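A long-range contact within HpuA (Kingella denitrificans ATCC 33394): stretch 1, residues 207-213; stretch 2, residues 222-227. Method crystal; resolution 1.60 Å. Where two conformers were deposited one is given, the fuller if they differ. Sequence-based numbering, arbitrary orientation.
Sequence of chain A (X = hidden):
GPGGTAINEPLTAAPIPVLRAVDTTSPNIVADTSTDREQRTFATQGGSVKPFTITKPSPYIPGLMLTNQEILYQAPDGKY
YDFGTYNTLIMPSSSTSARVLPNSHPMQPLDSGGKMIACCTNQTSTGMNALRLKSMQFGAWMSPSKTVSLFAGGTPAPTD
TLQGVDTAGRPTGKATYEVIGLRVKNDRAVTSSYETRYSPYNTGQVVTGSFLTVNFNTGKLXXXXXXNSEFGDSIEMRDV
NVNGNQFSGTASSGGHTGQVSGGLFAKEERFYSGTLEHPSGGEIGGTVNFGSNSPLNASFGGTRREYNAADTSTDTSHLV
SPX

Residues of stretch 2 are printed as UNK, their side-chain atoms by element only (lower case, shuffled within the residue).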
ATOM      1  N   VAL A 207     -19.963  -4.140   2.347  1.00 26.01           N
ATOM      2  CA  VAL A 207     -21.080  -3.485   1.721  1.00 26.47           C
ATOM      3  C   VAL A 207     -20.613  -2.864   0.394  1.00 26.18           C
ATOM      4  O   VAL A 207     -21.252  -3.016  -0.656  1.00 25.41           O
ATOM      5  CB  VAL A 207     -21.636  -2.389   2.652  1.00 30.53           C
ATOM      6  CG1 VAL A 207     -22.681  -1.552   1.923  1.00 30.68           C
ATOM      7  CG2 VAL A 207     -22.162  -3.022   3.938  1.00 34.19           C
ATOM      8  N   THR A 208     -19.486  -2.157   0.466  1.00 24.77           N
ATOM      9  CA  THR A 208     -18.785  -1.668  -0.723  0.51 24.71           C
ATOM     10  C   THR A 208     -17.285  -1.823  -0.506  1.00 23.96           C
ATOM     11  O   THR A 208     -16.797  -1.596   0.585  1.00 22.36           O
ATOM     12  CB  THR A 208     -19.035  -0.173  -0.977  0.51 25.67           C
ATOM     13  OG1 THR A 208     -20.352   0.192  -0.521  0.51 28.52           O
ATOM     14  CG2 THR A 208     -18.867   0.128  -2.462  0.51 24.43           C
ATOM     15  N   GLY A 209     -16.574  -2.265  -1.530  1.00 23.14           N
ATOM     16  CA  GLY A 209     -15.125  -2.439  -1.399  1.00 20.32           C
ATOM     17  C   GLY A 209     -14.538  -2.645  -2.801  1.00 17.77           C
ATOM     18  O   GLY A 209     -15.265  -2.698  -3.813  1.00 20.53           O
ATOM     19  N   SER A 210     -13.218  -2.742  -2.851  1.00 17.32           N
ATOM     20  CA  SER A 210     -12.497  -2.927  -4.103  1.00 16.32           C
ATOM     21  C   SER A 210     -11.634  -4.159  -3.984  1.00 16.04           C
ATOM     22  O   SER A 210     -10.975  -4.375  -2.953  1.00 16.46           O
ATOM     23  CB  SER A 210     -11.592  -1.756  -4.362  1.00 16.90           C
ATOM     24  OG  SER A 210     -12.298  -0.495  -4.494  1.00 16.80           O
ATOM     25  N   PHE A 211     -11.669  -4.970  -5.035  1.00 15.05           N
ATOM     26  CA  PHE A 211     -10.956  -6.244  -5.029  1.00 15.84           C
ATOM     27  C   PHE A 211     -10.147  -6.423  -6.322  1.00 14.66           C
ATOM     28  O   PHE A 211     -10.605  -6.095  -7.415  1.00 14.84           O
ATOM     29  CB  PHE A 211     -11.939  -7.412  -4.875  1.00 15.14           C
ATOM     30  CG  PHE A 211     -12.812  -7.251  -3.631  1.00 15.73           C
ATOM     31  CD1 PHE A 211     -12.319  -7.601  -2.420  1.00 17.46           C
ATOM     32  CD2 PHE A 211     -14.038  -6.626  -3.713  1.00 17.13           C
ATOM     33  CE1 PHE A 211     -13.061  -7.437  -1.261  1.00 16.18           C
ATOM     34  CE2 PHE A 211     -14.793  -6.429  -2.569  1.00 17.11           C
ATOM     35  CZ  PHE A 211     -14.296  -6.845  -1.351  1.00 16.41           C
ATOM     36  N   LEU A 212      -8.929  -6.906  -6.126  1.00 13.54           N
ATOM     37  CA  LEU A 212      -8.065  -7.292  -7.246  1.00 14.08           C
ATOM     38  C   LEU A 212      -7.725  -8.770  -7.093  1.00 14.34           C
ATOM     39  O   LEU A 212      -7.377  -9.230  -6.004  1.00 14.68           O
ATOM     40  CB  LEU A 212      -6.769  -6.477  -7.253  1.00 14.87           C
ATOM     41  CG  LEU A 212      -6.910  -4.956  -7.280  1.00 15.57           C
ATOM     42  CD1 LEU A 212      -5.547  -4.299  -7.180  1.00 15.84           C
ATOM     43  CD2 LEU A 212      -7.704  -4.468  -8.465  1.00 16.84           C
ATOM     44  N   THR A 213      -7.803  -9.512  -8.200  1.00 13.91           N
ATOM     45  CA  THR A 213      -7.440 -10.914  -8.215  1.00 13.97           C
ATOM     46  C   THR A 213      -6.294 -11.166  -9.182  1.00 14.39           C
ATOM     47  O   THR A 213      -6.291 -10.686 -10.343  1.00 14.79           O
ATOM     48  CB  THR A 213      -8.667 -11.769  -8.540  1.00 14.65           C
ATOM     49  OG1 THR A 213      -9.516 -11.748  -7.402  1.00 15.78           O
ATOM     50  CG2 THR A 213      -8.343 -13.194  -8.866  1.00 15.38           C
ATOM     51  N   UNK A 222      -6.883  -8.843 -12.473  1.00 14.84           N
ATOM     52  CA  UNK A 222      -8.135  -8.154 -12.757  1.00 14.75           C
ATOM     53  C   UNK A 222      -8.764  -7.534 -11.529  1.00 15.77           C
ATOM     54  O   UNK A 222      -8.406  -7.856 -10.383  1.00 16.44           O
ATOM     55  N   UNK A 223      -9.708  -6.631 -11.764  1.00 15.59           N
ATOM     56  CA  UNK A 223     -10.537  -6.079 -10.719  1.00 15.58           C
ATOM     57  C   UNK A 223     -10.769  -4.592 -10.900  1.00 16.07           C
ATOM     58  O   UNK A 223     -10.315  -3.999 -11.858  1.00 16.78           O
ATOM     59  N   UNK A 224     -11.517  -3.994  -9.966  1.00 16.32           N
ATOM     60  CA  UNK A 224     -11.957  -2.627 -10.061  1.00 16.74           C
ATOM     61  C   UNK A 224     -11.791  -1.916  -8.739  1.00 16.29           C
ATOM     62  O   UNK A 224     -12.241  -2.414  -7.696  1.00 17.31           O
ATOM     63  c   UNK A 224     -13.959  -1.124 -10.516  1.00 18.54           C
ATOM     64  c   UNK A 224     -13.446  -2.566 -10.483  1.00 17.90           C
ATOM     65  o   UNK A 224     -13.581  -3.140 -11.790  1.00 19.06           O
ATOM     66  N   UNK A 225     -11.186  -0.741  -8.815  1.00 15.56           N
ATOM     67  CA  UNK A 225     -11.122   0.162  -7.688  1.00 16.64           C
ATOM     68  C   UNK A 225     -12.371   1.083  -7.791  1.00 16.63           C
ATOM     69  O   UNK A 225     -12.495   1.853  -8.744  1.00 16.98           O
ATOM     70  c   UNK A 225      -9.838   1.971  -6.515  1.00 18.50           C
ATOM     71  c   UNK A 225      -9.842   0.955  -7.685  1.00 17.81           C
ATOM     72  c   UNK A 225      -8.640   0.020  -7.487  1.00 17.93           C
ATOM     73  c   UNK A 225      -7.320   0.676  -7.690  1.00 18.53           C
ATOM     74  N   UNK A 226     -13.246   0.948  -6.806  1.00 17.58           N
ATOM     75  CA  UNK A 226     -14.606   1.553  -6.861  1.00 18.25           C
ATOM     76  C   UNK A 226     -14.588   3.035  -6.448  1.00 18.40           C
ATOM     77  O   UNK A 226     -14.173   3.376  -5.360  1.00 18.67           O
ATOM     78  c   UNK A 226     -15.534   0.743  -5.950  1.00 20.36           C
ATOM     79  c   UNK A 226     -15.577  -0.681  -6.421  1.00 22.54           C
ATOM     80  c   UNK A 226     -16.955   1.335  -5.968  1.00 22.99           C
ATOM     81  N   UNK A 227     -15.088   3.880  -7.338  1.00 18.69           N
ATOM     82  CA  UNK A 227     -15.152   5.297  -7.146  1.00 19.71           C
ATOM     83  C   UNK A 227     -16.387   5.792  -6.395  1.00 21.68           C
ATOM     84  O   UNK A 227     -17.239   5.006  -5.964  1.00 21.18           O
TER
HETATM   85  O   HOH W   1     -13.850  -4.494  -7.027  1.00 18.93           O

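Position 222 has no side-chain atoms, and its backbone lies in full antiparallel register with Thr213. The N of Thr213 donates to O of 222 at 2.8 Å, and N of 222 returns a bond to Thr213 O at 2.9 Å, both nearly straight. The same carbonyl receives a CA-H...O contact from Leu212, with 3.2 Å between Leu212 CA and O of 222. With no atom beyond CA, the residue is Gly222.

Position 223 is likewise bare, and here the absence is instructive. Its CA lies 4.4 Å from Leu212 CA, in a non-hydrogen-bonded pair, and 3.3 Å from Phe211 O, toward which it directs a CA-H...O contact. A CB built on this backbone would fall 2.1 Å from Phe211 O and 3.0 Å from Leu212 CA, both clashes. Its phi of 140° and psi of -179° would also jam a CB against the preceding carbonyl, which by itself calls for glycine. This is Gly223.

Position 224 carries three side-chain atoms: a carbon bearing one oxygen and one carbon. The side chain points to the same sheet face as that of Phe211, and its nearest approach to stretch 1 is 5.5 Å, from CB of 224 to Phe211 O, so its contacts there are made by the backbone. The branched hydroxyl identifies Thr224. Its N makes a weak hydrogen bond to Phe211 O (3.4 Å, 137°), while a water accepts from Phe211 N at 3.0 Å and donates to Thr224 O at 2.7 Å, bridging the strands where they have drawn apart.

At position 225 there are four carbons, forked at the first, with one arm two carbons long. CA-to-CB points away from stretch 1, yet the shorter arm comes within 4.0 Å of Ser210 OG, and the same OG lies 3.5 Å from CA of 225. The fork and unequal arms specify Ile225.

Position 226 has three carbons, the first carrying the other two. It points toward stretch 1, where one methyl reaches 3.3 Å from Gly209 O and the other approaches Thr208 CG2 at 4.2 Å. The symmetrical fork is that of Val226. Its N donates to Ser210 OG at 2.9 Å and 174°.

Position 227 has no side-chain atoms and makes no contact with stretch 1; it is Gly227.

The pairing is thus firm at Thr213 and Gly222, loosens and admits water at Phe211 and Thr224, and is secured again beyond the strand by the Ser210 hydroxyl. Val226 packs beside that last bond, while glycine at 223 permits the close backbone approach to Leu212.

Stretch 2 222-227: GGTIVG
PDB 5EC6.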